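Local structure of putative lipoprotein YerB (Bacillus subtilis, 2PSB) at residues S181-V186 against V197-K203; G62-R66 against G189-N195. The protein is of unknown function, a putative membrane lipoprotein of the DUF3048 family that interacts with PcrA, although that interaction is not essential for viability or UV repair. One frame throughout, in Å; residues are numbered along the deposited sequence.

Interaction 1 (S181-V186 against V197-K203); sequences SYNVRV and VEYNYDK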
loop_
_atom_site.group_PDB
_atom_site.type_symbol
_atom_site.label_atom_id
_atom_site.label_comp_id
_atom_site.label_asym_id
_atom_site.label_seq_id
_atom_site.Cartn_x
_atom_site.Cartn_y
_atom_site.Cartn_z
ATOM N N SER A 181 21.490 -11.845 -6.756
ATOM C CA SER A 181 21.002 -10.658 -6.049
ATOM C C SER A 181 20.852 -9.448 -6.968
ATOM O O SER A 181 21.843 -8.848 -7.388
ATOM C CB SER A 181 21.941 -10.302 -4.889
ATOM O OG SER A 181 21.461 -9.184 -4.163
ATOM N N TYR A 182 19.604 -9.095 -7.269
ATOM C CA TYR A 182 19.292 -7.957 -8.131
ATOM C C TYR A 182 18.521 -6.868 -7.384
ATOM O O TYR A 182 17.584 -7.154 -6.637
ATOM C CB TYR A 182 18.460 -8.420 -9.329
ATOM C CG TYR A 182 19.210 -9.303 -10.292
ATOM C CD1 TYR A 182 19.989 -8.749 -11.302
ATOM C CD2 TYR A 182 19.157 -10.693 -10.181
ATOM C CE1 TYR A 182 20.697 -9.553 -12.187
ATOM C CE2 TYR A 182 19.864 -11.514 -11.058
ATOM C CZ TYR A 182 20.634 -10.933 -12.061
ATOM O OH TYR A 182 21.343 -11.718 -12.938
ATOM N N ASN A 183 18.923 -5.619 -7.591
ATOM C CA ASN A 183 18.255 -4.491 -6.959
ATOM C C ASN A 183 17.445 -3.791 -8.041
ATOM O O ASN A 183 17.690 -3.990 -9.231
ATOM C CB ASN A 183 19.274 -3.523 -6.354
ATOM C CG ASN A 183 20.129 -4.170 -5.275
ATOM O OD1 ASN A 183 19.632 -4.934 -4.451
ATOM N ND2 ASN A 183 21.422 -3.854 -5.270
ATOM N N VAL A 184 16.480 -2.978 -7.632
ATOM C CA VAL A 184 15.635 -2.270 -8.582
ATOM C C VAL A 184 15.338 -0.829 -8.170
ATOM O O VAL A 184 15.294 -0.499 -6.983
ATOM C CB VAL A 184 14.290 -3.016 -8.788
ATOM C CG1 VAL A 184 13.581 -3.188 -7.449
ATOM C CG2 VAL A 184 13.408 -2.255 -9.762
ATOM N N ARG A 185 15.141 0.015 -9.177
ATOM C CA ARG A 185 14.820 1.421 -8.991
ATOM C C ARG A 185 13.559 1.732 -9.795
ATOM O O ARG A 185 13.322 1.136 -10.841
ATOM C CB ARG A 185 15.968 2.312 -9.483
ATOM C CG ARG A 185 17.202 2.326 -8.587
ATOM C CD ARG A 185 18.069 1.089 -8.746
ATOM N NE ARG A 185 19.190 1.108 -7.807
ATOM C CZ ARG A 185 19.119 0.705 -6.543
ATOM N NH1 ARG A 185 20.193 0.766 -5.765
ATOM N NH2 ARG A 185 17.984 0.216 -6.062
ATOM N N VAL A 186 12.753 2.667 -9.303
ATOM C CA VAL A 186 11.520 3.052 -9.977
ATOM C C VAL A 186 11.490 4.569 -10.051
ATOM O O VAL A 186 11.565 5.254 -9.032
ATOM C CB VAL A 186 10.271 2.565 -9.196
ATOM C CG1 VAL A 186 9.001 2.862 -9.987
ATOM C CG2 VAL A 186 10.393 1.073 -8.903
ATOM N N VAL A 197 12.474 5.863 -6.471
ATOM C CA VAL A 197 12.325 4.840 -5.443
ATOM C C VAL A 197 13.319 3.715 -5.746
ATOM O O VAL A 197 13.474 3.315 -6.895
ATOM C CB VAL A 197 10.875 4.267 -5.431
ATOM C CG1 VAL A 197 10.755 3.171 -4.386
ATOM C CG2 VAL A 197 9.881 5.381 -5.122
ATOM N N GLU A 198 13.989 3.208 -4.718
ATOM C CA GLU A 198 14.967 2.147 -4.923
ATOM C C GLU A 198 14.783 1.057 -3.882
ATOM O O GLU A 198 14.458 1.333 -2.728
ATOM C CB GLU A 198 16.394 2.711 -4.820
ATOM C CG GLU A 198 16.532 4.158 -5.289
ATOM C CD GLU A 198 17.957 4.688 -5.175
ATOM O OE1 GLU A 198 18.145 5.925 -5.115
ATOM O OE2 GLU A 198 18.895 3.865 -5.155
ATOM N N TYR A 199 14.978 -0.187 -4.299
ATOM C CA TYR A 199 14.857 -1.314 -3.387
ATOM C C TYR A 199 16.171 -2.079 -3.454
ATOM O O TYR A 199 16.603 -2.520 -4.521
ATOM C CB TYR A 199 13.670 -2.216 -3.770
ATOM C CG TYR A 199 12.312 -1.530 -3.657
ATOM C CD1 TYR A 199 11.738 -0.885 -4.752
ATOM C CD2 TYR A 199 11.625 -1.492 -2.441
ATOM C CE1 TYR A 199 10.513 -0.223 -4.641
ATOM C CE2 TYR A 199 10.396 -0.824 -2.324
ATOM C CZ TYR A 199 9.856 -0.197 -3.424
ATOM O OH TYR A 199 8.664 0.474 -3.316
ATOM N N ASN A 200 16.813 -2.224 -2.303
ATOM C CA ASN A 200 18.090 -2.906 -2.240
ATOM C C ASN A 200 17.993 -4.152 -1.383
ATOM O O ASN A 200 17.627 -4.085 -0.214
ATOM C CB ASN A 200 19.140 -1.944 -1.692
ATOM C CG ASN A 200 19.122 -0.604 -2.412
ATOM O OD1 ASN A 200 18.995 0.451 -1.784
ATOM N ND2 ASN A 200 19.241 -0.638 -3.738
ATOM N N TYR A 201 18.319 -5.289 -1.985
ATOM C CA TYR A 201 18.272 -6.562 -1.292
ATOM C C TYR A 201 19.460 -6.722 -0.343
ATOM O O TYR A 201 20.588 -6.337 -0.658
ATOM C CB TYR A 201 18.261 -7.709 -2.303
ATOM C CG TYR A 201 17.948 -9.056 -1.691
ATOM C CD1 TYR A 201 16.738 -9.273 -1.034
ATOM C CD2 TYR A 201 18.860 -10.123 -1.771
ATOM C CE1 TYR A 201 16.435 -10.512 -0.467
ATOM C CE2 TYR A 201 18.559 -11.369 -1.203
ATOM C CZ TYR A 201 17.345 -11.553 -0.555
ATOM O OH TYR A 201 17.034 -12.766 0.026
ATOM N N ASP A 202 19.192 -7.291 0.824
ATOM C CA ASP A 202 20.224 -7.514 1.818
ATOM C C ASP A 202 20.432 -9.019 1.967
ATOM O O ASP A 202 19.720 -9.682 2.735
ATOM C CB ASP A 202 19.804 -6.912 3.157
ATOM C CG ASP A 202 20.937 -6.878 4.157
ATOM O OD1 ASP A 202 21.477 -5.782 4.396
ATOM O OD2 ASP A 202 21.300 -7.945 4.696
ATOM N N LYS A 203 21.402 -9.550 1.222
ATOM C CA LYS A 203 21.715 -10.978 1.252
ATOM C C LYS A 203 21.740 -11.496 2.680
ATOM O O LYS A 203 21.118 -12.514 2.996
ATOM C CB LYS A 203 23.076 -11.247 0.605
ATOM C CG LYS A 203 23.141 -11.024 -0.900
ATOM C CD LYS A 203 24.570 -11.198 -1.422
ATOM C CE LYS A 203 25.486 -10.053 -0.982
ATOM N NZ LYS A 203 25.707 -9.953 0.496
#

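Interaction 2 (G62-R66 against G189-N195); sequences GQITR and GTNNVTN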
loop_
_atom_site.group_PDB
_atom_site.type_symbol
_atom_site.label_atom_id
_atom_site.label_comp_id
_atom_site.label_asym_id
_atom_site.label_seq_id
_atom_site.Cartn_x
_atom_site.Cartn_y
_atom_site.Cartn_z
ATOM N N GLY A 62 -0.567 14.781 -9.282
ATOM C CA GLY A 62 0.494 15.146 -10.206
ATOM C C GLY A 62 1.555 14.075 -10.343
ATOM O O GLY A 62 1.259 12.947 -10.735
ATOM N N GLN A 63 2.798 14.416 -10.026
ATOM C CA GLN A 63 3.870 13.438 -10.123
ATOM C C GLN A 63 4.203 12.874 -8.748
ATOM O O GLN A 63 5.266 12.288 -8.549
ATOM C CB GLN A 63 5.126 14.063 -10.747
ATOM C CG GLN A 63 5.944 13.075 -11.568
ATOM C CD GLN A 63 5.186 12.555 -12.784
ATOM O OE1 GLN A 63 5.422 11.440 -13.243
ATOM N NE2 GLN A 63 4.275 13.367 -13.312
ATOM N N ILE A 64 3.294 13.058 -7.797
ATOM C CA ILE A 64 3.501 12.555 -6.448
ATOM C C ILE A 64 2.727 11.252 -6.272
ATOM O O ILE A 64 1.588 11.125 -6.739
ATOM C CB ILE A 64 3.031 13.583 -5.390
ATOM C CG1 ILE A 64 3.942 14.819 -5.425
ATOM C CG2 ILE A 64 3.034 12.957 -3.985
ATOM C CD1 ILE A 64 5.342 14.596 -4.852
ATOM N N THR A 65 3.357 10.284 -5.612
ATOM C CA THR A 65 2.726 8.995 -5.371
ATOM C C THR A 65 2.122 8.959 -3.978
ATOM O O THR A 65 2.440 9.784 -3.122
ATOM C CB THR A 65 3.719 7.836 -5.469
ATOM O OG1 THR A 65 4.771 8.044 -4.531
ATOM C CG2 THR A 65 4.289 7.726 -6.862
ATOM N N ARG A 66 1.261 7.978 -3.757
ATOM C CA ARG A 66 0.590 7.829 -2.478
ATOM C C ARG A 66 0.489 6.348 -2.165
ATOM O O ARG A 66 0.429 5.521 -3.072
ATOM C CB ARG A 66 -0.801 8.468 -2.549
ATOM C CG ARG A 66 -1.589 8.407 -1.261
ATOM C CD ARG A 66 -2.222 9.753 -0.981
ATOM N NE ARG A 66 -3.027 10.198 -2.107
ATOM C CZ ARG A 66 -3.248 11.476 -2.410
ATOM N NH1 ARG A 66 -4.004 11.787 -3.455
ATOM N NH2 ARG A 66 -2.699 12.441 -1.689
ATOM N N GLY A 189 9.190 10.441 -11.391
ATOM C CA GLY A 189 9.362 11.822 -11.808
ATOM C C GLY A 189 9.353 12.038 -13.309
ATOM O O GLY A 189 9.406 11.086 -14.084
ATOM N N THR A 190 9.276 13.301 -13.718
ATOM C CA THR A 190 9.272 13.658 -15.135
ATOM C C THR A 190 10.393 14.653 -15.460
ATOM O O THR A 190 11.346 14.805 -14.695
ATOM C CB THR A 190 7.923 14.284 -15.559
ATOM O OG1 THR A 190 7.899 14.443 -16.984
ATOM C CG2 THR A 190 7.737 15.648 -14.912
ATOM N N ASN A 191 10.259 15.331 -16.595
ATOM C CA ASN A 191 11.237 16.307 -17.060
ATOM C C ASN A 191 11.826 17.248 -16.010
ATOM O O ASN A 191 13.042 17.432 -15.956
ATOM C CB ASN A 191 10.631 17.133 -18.196
ATOM C CG ASN A 191 10.653 16.401 -19.522
ATOM O OD1 ASN A 191 10.029 15.346 -19.685
ATOM N ND2 ASN A 191 11.384 16.955 -20.480
ATOM N N ASN A 192 10.978 17.851 -15.184
ATOM C CA ASN A 192 11.468 18.775 -14.166
ATOM C C ASN A 192 11.371 18.222 -12.746
ATOM O O ASN A 192 12.259 18.455 -11.918
ATOM C CB ASN A 192 10.735 20.120 -14.282
ATOM C CG ASN A 192 9.227 19.964 -14.388
ATOM O OD1 ASN A 192 8.727 19.111 -15.125
ATOM N ND2 ASN A 192 8.494 20.806 -13.664
ATOM N N VAL A 193 10.304 17.481 -12.465
ATOM C CA VAL A 193 10.132 16.901 -11.138
ATOM C C VAL A 193 10.740 15.507 -11.078
ATOM O O VAL A 193 10.726 14.767 -12.063
ATOM C CB VAL A 193 8.643 16.809 -10.746
ATOM C CG1 VAL A 193 8.022 18.195 -10.755
ATOM C CG2 VAL A 193 7.909 15.883 -11.696
ATOM N N THR A 194 11.278 15.155 -9.919
ATOM C CA THR A 194 11.890 13.849 -9.731
ATOM C C THR A 194 11.229 13.104 -8.563
ATOM O O THR A 194 10.821 13.710 -7.569
ATOM C CB THR A 194 13.413 13.995 -9.472
ATOM O OG1 THR A 194 14.035 12.703 -9.477
ATOM C CG2 THR A 194 13.666 14.673 -8.140
ATOM N N ASN A 195 11.111 11.787 -8.712
ATOM C CA ASN A 195 10.522 10.917 -7.699
ATOM C C ASN A 195 11.141 9.543 -7.951
ATOM O O ASN A 195 10.636 8.756 -8.750
ATOM C CB ASN A 195 8.996 10.870 -7.866
ATOM C CG ASN A 195 8.289 10.202 -6.691
ATOM O OD1 ASN A 195 7.059 10.151 -6.650
ATOM N ND2 ASN A 195 9.060 9.692 -5.733
#

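Interaction 1 (S181-V186 against V197-K203)
The two segments are the arms of an antiparallel beta hairpin, strands 183-187 and 196-202; the N-to-C directions of 183-186 and 197-202 make an angle of 171°, and their axes approach to 4.5 Å. Two hydrogen-bonded pairs fix the register. In the pair Val184-Tyr199, Val184 N reaches Tyr199 O at 3.1 Å and Tyr199 N reaches Val184 O at 2.7 Å; in the pair Val186-Val197, Val186 N to Val197 O is 2.6 Å and Val197 N to Val186 O 2.8 Å. Between them lies the non-hydrogen-bonded pair Arg185-Glu198, with CA atoms 4.1 Å apart.

Val184, Val186, Val197 and Tyr199 share the buried face of the sheet. Val184 CG1 lies 3.8 Å from Tyr199 CB, and Val186 CG2 meets the ring edge of Tyr199 at CE1, 4.5 Å away. The m rotamer of Tyr199 sends its ring over this face, where its OH hydrogen-bonds Asn296 and Arg210, while Val184 touches Ile233 of the strand 230-240 in the large mixed sheet.

The other face is polar. Arg185 folds back on its own strand through chi1 m and chi2 p, so that its NH2 donates to Val184 O at 2.9 Å. Glu198 CB sits over one face of the guanidinium, and Glu198 OE2, 3.4 Å from Arg185 NH1, forms a salt bridge by charge alone, the oxygen lying well out of the guanidinium plane. At the open end, Asn183 in its m rotamer substitutes a side chain for the backbone ladder: its OD1 accepts from Tyr201 N at 2.8 Å, with an N-H...O angle of 160°.

Interaction 2 (G62-R66 against G189-N195)
This is a small packing contact between the start of strand 65-71 with the loop before it, and the loop connecting strands 183-187 and 196-202, and it joins parts of the chain assigned to the N-terminal and C-terminal DUF3048 regions. It buries 227 Å², and it rests mainly on one side chain. Gln63 points its CA-CB bond toward the turn, and its CG lies 3.6 Å from Gly189 CA and 3.4 Å from Val193 CG2, so the aliphatic part of the glutamine packs on both arms of the turn. Its CD is 4.3 Å from Thr190 CB.

The turn is pinched by a weak backbone bond from Thr190 N to Val193 O at 2.6 Å. At Gly189 a side chain would have no room, since an ideal CB would lie only 2.4 Å from Thr194 CA. Deeper in, the side chain of the buried Asn195, whose CA-CB bond points toward 62-66, packs against the methyl of Thr65.

The Thr65 hydroxyl is engaged elsewhere, hydrogen-bonded to Asn39 and Glu57. Beyond it, Arg66 is backbone hydrogen-bonded to Ala58, so the contact lies beside the antiparallel pairing of strands 54-59 and 65-71.

Interactions 1 and 2 share one hairpin: strands 183-187 and 196-202 pair in the first, and the turn joining them packs on residues 62-66 in the second. Their centres lie 20 Å apart, each 18 Å from the chain centre, and both are partly buried. Interaction 1 is local in sequence and buries 525 Å² against 227 Å² in interaction 2, whose segments are separated by 122 residues. The chemistry differs with the element involved. Strand pairing supplies regular backbone bonds, an apolar face and a charged face, whereas the turn offers chiefly van der Waals packing, grading from the exposed Val193 to the buried Asn195 and Thr65.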